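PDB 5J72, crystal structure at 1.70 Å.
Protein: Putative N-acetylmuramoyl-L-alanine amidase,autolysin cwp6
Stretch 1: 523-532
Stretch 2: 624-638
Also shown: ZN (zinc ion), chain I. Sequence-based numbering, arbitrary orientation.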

# COMPACT_ATOMS: atom_id res chain seq x y z
N PRO A 523 -5.90 28.02 -11.35
CA PRO A 523 -6.08 26.92 -12.31
C PRO A 523 -6.62 27.28 -13.64
O PRO A 523 -7.19 28.34 -13.85
CB PRO A 523 -7.11 26.01 -11.60
CG PRO A 523 -8.00 27.02 -10.91
CD PRO A 523 -6.94 27.97 -10.30
N ASP A 524 -6.49 26.31 -14.56
CA ASP A 524 -7.09 26.41 -15.85
C ASP A 524 -8.60 26.28 -15.62
O ASP A 524 -9.41 26.88 -16.34
CB ASP A 524 -6.58 25.28 -16.79
CG ASP A 524 -5.13 25.52 -17.20
OD1 ASP A 524 -4.24 24.77 -16.75
OD2 ASP A 524 -4.89 26.47 -17.94
N LEU A 525 -9.03 25.46 -14.62
CA LEU A 525 -10.48 25.29 -14.36
C LEU A 525 -10.68 24.81 -12.93
O LEU A 525 -9.90 23.98 -12.47
CB LEU A 525 -11.11 24.25 -15.30
CG LEU A 525 -12.61 24.00 -15.07
CD1 LEU A 525 -13.41 25.25 -15.63
CD2 LEU A 525 -13.15 22.77 -15.79
N PHE A 526 -11.70 25.33 -12.26
CA PHE A 526 -12.11 24.97 -10.91
C PHE A 526 -13.42 24.30 -11.07
O PHE A 526 -14.35 24.89 -11.66
CB PHE A 526 -12.22 26.24 -10.05
CG PHE A 526 -12.83 26.03 -8.68
CD1 PHE A 526 -14.20 25.88 -8.52
CD2 PHE A 526 -12.04 26.03 -7.54
CE1 PHE A 526 -14.76 25.73 -7.23
CE2 PHE A 526 -12.59 25.89 -6.27
CZ PHE A 526 -13.95 25.74 -6.13
N THR A 527 -13.57 23.06 -10.55
CA THR A 527 -14.83 22.36 -10.66
C THR A 527 -15.34 21.96 -9.27
O THR A 527 -14.69 21.17 -8.60
CB THR A 527 -14.65 21.10 -11.50
OG1 THR A 527 -14.13 21.49 -12.79
CG2 THR A 527 -15.93 20.38 -11.78
N SER A 528 -16.50 22.50 -8.87
CA SER A 528 -17.12 22.14 -7.61
C SER A 528 -18.07 21.01 -7.90
O SER A 528 -18.79 21.05 -8.91
CB SER A 528 -17.80 23.38 -7.01
OG SER A 528 -18.42 23.08 -5.76
N ILE A 529 -18.11 19.97 -7.05
CA ILE A 529 -18.93 18.81 -7.31
C ILE A 529 -19.93 18.69 -6.20
O ILE A 529 -19.54 18.61 -5.02
CB ILE A 529 -18.02 17.52 -7.40
CG1 ILE A 529 -17.14 17.63 -8.69
CG2 ILE A 529 -18.87 16.24 -7.53
CD1 ILE A 529 -16.10 16.51 -8.81
N HIS A 530 -21.20 18.67 -6.56
CA HIS A 530 -22.31 18.63 -5.62
C HIS A 530 -23.40 17.64 -6.06
O HIS A 530 -23.34 17.11 -7.17
CB HIS A 530 -22.93 20.05 -5.55
CG HIS A 530 -22.10 21.01 -4.76
ND1 HIS A 530 -22.48 21.45 -3.48
CD2 HIS A 530 -20.91 21.61 -5.06
CE1 HIS A 530 -21.51 22.25 -3.07
NE2 HIS A 530 -20.54 22.40 -3.97
N TYR A 531 -24.37 17.35 -5.17
CA TYR A 531 -25.52 16.50 -5.50
C TYR A 531 -26.79 17.33 -5.21
O TYR A 531 -26.80 18.08 -4.23
CB TYR A 531 -25.49 15.20 -4.70
CG TYR A 531 -24.58 14.19 -5.36
CD1 TYR A 531 -25.09 13.19 -6.18
CD2 TYR A 531 -23.19 14.27 -5.22
CE1 TYR A 531 -24.25 12.31 -6.86
CE2 TYR A 531 -22.35 13.40 -5.90
CZ TYR A 531 -22.88 12.42 -6.72
OH TYR A 531 -22.04 11.56 -7.39
N ASN A 532 -27.82 17.25 -6.09
CA ASN A 532 -29.05 18.05 -5.96
C ASN A 532 -30.06 17.39 -5.05
O ASN A 532 -29.87 16.25 -4.63
CB ASN A 532 -29.74 18.23 -7.31
CG ASN A 532 -29.78 19.66 -7.72
OD1 ASN A 532 -30.02 20.52 -6.88
ND2 ASN A 532 -29.50 20.00 -8.98
N THR A 624 -17.46 5.84 -11.81
CA THR A 624 -17.71 6.16 -13.23
C THR A 624 -18.19 7.62 -13.36
O THR A 624 -17.78 8.34 -14.26
CB THR A 624 -18.77 5.20 -13.78
OG1 THR A 624 -18.17 3.91 -13.74
CG2 THR A 624 -19.17 5.54 -15.24
N MET A 625 -19.03 8.05 -12.43
CA MET A 625 -19.49 9.45 -12.44
C MET A 625 -18.30 10.36 -12.34
O MET A 625 -18.20 11.32 -13.12
CB MET A 625 -20.43 9.68 -11.26
CG MET A 625 -20.81 11.18 -11.12
SD MET A 625 -21.80 11.81 -12.54
CE MET A 625 -23.44 10.95 -12.26
N GLY A 626 -17.32 10.09 -11.40
CA GLY A 626 -16.17 10.98 -11.30
C GLY A 626 -15.30 10.93 -12.56
O GLY A 626 -14.77 11.95 -13.00
N THR A 627 -15.11 9.73 -13.08
CA THR A 627 -14.29 9.60 -14.28
C THR A 627 -14.89 10.46 -15.47
O THR A 627 -14.14 11.17 -16.14
CB THR A 627 -14.32 8.14 -14.75
OG1 THR A 627 -13.72 7.36 -13.68
CG2 THR A 627 -13.49 7.98 -16.13
N GLN A 628 -16.20 10.36 -15.70
CA GLN A 628 -16.83 11.14 -16.79
C GLN A 628 -16.62 12.63 -16.57
O GLN A 628 -16.33 13.40 -17.51
CB GLN A 628 -18.31 10.81 -16.89
CG GLN A 628 -18.63 9.35 -17.24
CD GLN A 628 -17.84 8.91 -18.47
OE1 GLN A 628 -16.91 8.10 -18.39
NE2 GLN A 628 -18.16 9.49 -19.66
N ILE A 629 -16.75 13.07 -15.30
CA ILE A 629 -16.50 14.46 -15.07
C ILE A 629 -15.06 14.79 -15.42
O ILE A 629 -14.80 15.84 -16.00
CB ILE A 629 -16.83 14.82 -13.58
CG1 ILE A 629 -18.36 14.66 -13.34
CG2 ILE A 629 -16.34 16.25 -13.27
CD1 ILE A 629 -18.79 14.80 -11.79
N GLY A 630 -14.10 13.87 -15.05
CA GLY A 630 -12.70 14.15 -15.36
C GLY A 630 -12.50 14.19 -16.89
O GLY A 630 -11.70 15.01 -17.38
N ILE A 631 -13.19 13.34 -17.60
CA ILE A 631 -13.01 13.33 -19.09
C ILE A 631 -13.52 14.68 -19.65
O ILE A 631 -12.86 15.30 -20.49
CB ILE A 631 -13.77 12.15 -19.74
CG1 ILE A 631 -13.08 10.78 -19.38
CG2 ILE A 631 -13.72 12.32 -21.35
CD1 ILE A 631 -14.03 9.58 -19.62
N GLY A 632 -14.69 15.13 -19.16
CA GLY A 632 -15.23 16.43 -19.60
C GLY A 632 -14.27 17.54 -19.29
O GLY A 632 -14.12 18.48 -20.05
N ILE A 633 -13.60 17.50 -18.10
CA ILE A 633 -12.63 18.53 -17.77
C ILE A 633 -11.41 18.48 -18.73
O ILE A 633 -10.92 19.53 -19.18
CB ILE A 633 -12.13 18.38 -16.29
CG1 ILE A 633 -13.35 18.73 -15.34
CG2 ILE A 633 -10.88 19.30 -15.99
CD1 ILE A 633 -13.03 18.36 -13.81
N GLU A 634 -10.90 17.27 -18.97
CA GLU A 634 -9.75 17.08 -19.87
C GLU A 634 -10.15 17.64 -21.29
O GLU A 634 -9.33 18.32 -21.93
CB GLU A 634 -9.43 15.60 -19.96
CG GLU A 634 -8.41 15.31 -21.05
CD GLU A 634 -8.21 13.80 -21.24
OE1 GLU A 634 -9.19 13.04 -21.24
OE2 GLU A 634 -7.03 13.42 -21.38
N ASP A 635 -11.36 17.35 -21.76
CA ASP A 635 -11.87 17.90 -23.01
C ASP A 635 -11.68 19.38 -23.05
O ASP A 635 -11.30 19.94 -24.09
CB ASP A 635 -13.37 17.73 -23.16
CG ASP A 635 -13.80 16.31 -23.40
OD1 ASP A 635 -12.97 15.51 -23.86
OD2 ASP A 635 -14.99 16.00 -23.16
N THR A 636 -11.96 20.01 -21.94
CA THR A 636 -11.90 21.44 -21.83
C THR A 636 -10.52 22.02 -21.70
O THR A 636 -10.23 23.00 -22.41
CB THR A 636 -12.75 21.86 -20.60
OG1 THR A 636 -14.06 21.30 -20.72
CG2 THR A 636 -12.90 23.37 -20.50
N VAL A 637 -9.63 21.47 -20.86
CA VAL A 637 -8.35 22.15 -20.64
C VAL A 637 -7.17 21.64 -21.47
O VAL A 637 -6.14 22.32 -21.48
CB VAL A 637 -7.93 22.08 -19.12
CG1 VAL A 637 -9.04 22.65 -18.20
CG2 VAL A 637 -7.63 20.66 -18.73
N LYS A 638 -7.28 20.52 -22.16
CA LYS A 638 -6.05 20.03 -22.79
C LYS A 638 -5.51 20.90 -23.96
O LYS A 638 -6.30 21.49 -24.70
CB LYS A 638 -6.26 18.59 -23.27
CG LYS A 638 -7.39 18.49 -24.24
CD LYS A 638 -7.52 17.07 -24.76
CE LYS A 638 -8.83 16.88 -25.50
OXT LYS A 638 -4.28 20.96 -24.09
ZN ZN I . -24.42 21.16 -2.48
O HOH W 1 -6.04 25.25 -20.82
O HOH W 2 -25.94 21.05 -4.01
O HOH W 3 -24.71 23.29 -2.45
O HOH W 4 -26.43 21.16 -1.27

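The most unusual feature of this contact is a hydroxyl with no partner: Thr527 OG1 is buried against the helix and finds no hydrogen-bonding atom anywhere in the model. Its nearest neighbour across the interface is a methyl group, Ile633 CD1, 3.5 Å from Thr527 OG1. The methyl Thr527 CG2 faces Ile629 CG2 at 4.4 Å while Thr527 OG1 goes unpaired.

The surroundings illustrate a general principle of alpha/beta packing, in which a strand and a helix meet through their side chains. Strand 525-532 and helix 624-637 run nearly antiparallel, at 160° between their N-to-C directions, and their axes come no closer than 10.4 Å. That spacing leaves room for a layer of side chains, and no direct hydrogen bond crosses it. The helix satisfies its own amides with i-to-i+4 bonds, such as Ile633 N to Ile629 O at 2.9 Å.

The periodicities of the two elements explain which residues meet. Along the strand, alternate residues Leu525, Thr527 and Ile529 direct their CA-to-CB bonds toward the helix, whereas Phe526 points away. On the helix, Met625, Ile629, Ile633 and Val637 recur every four residues, close to one turn, and so form a single apolar stripe. Because the strand and the helix run in nearly opposite directions, the pairings descend the helix as they ascend the strand. Leu525 CB packs on Val637 CG1 at 3.9 Å, and Leu525 CD2 reaches Ile633 CG1 at 4.1 Å; farther along, Ile529 CD1 meets Ile629 CD1 at 4.4 Å. These are van der Waals contacts between hydrocarbon surfaces that are buried away from solvent.

At the far end of the strand, Tyr531 starts sideways, but its long side chain brings Tyr531 OH to 3.9 Å from Met625 CG. That hydroxyl is hydrogen-bonded elsewhere in the structure, so its approach to a methylene leaves no polar need unmet.

Polar chemistry appears at the other end. Asp524 CB lies 3.9 Å from Val637 CG1, and water 1 bridges the stretches by donating to Val637 O at 3.0 Å and, weakly, to Asp524 OD2 at 3.3 Å. Nearby, Thr636 OG1 donates to Gly632 O at 2.9 Å, turning its hydroxyl back onto the helix.

The strand also carries a metal ligand: His530, which makes no contact with the helix, binds the zinc ion ZN through His530 ND1 at 2.2 Å.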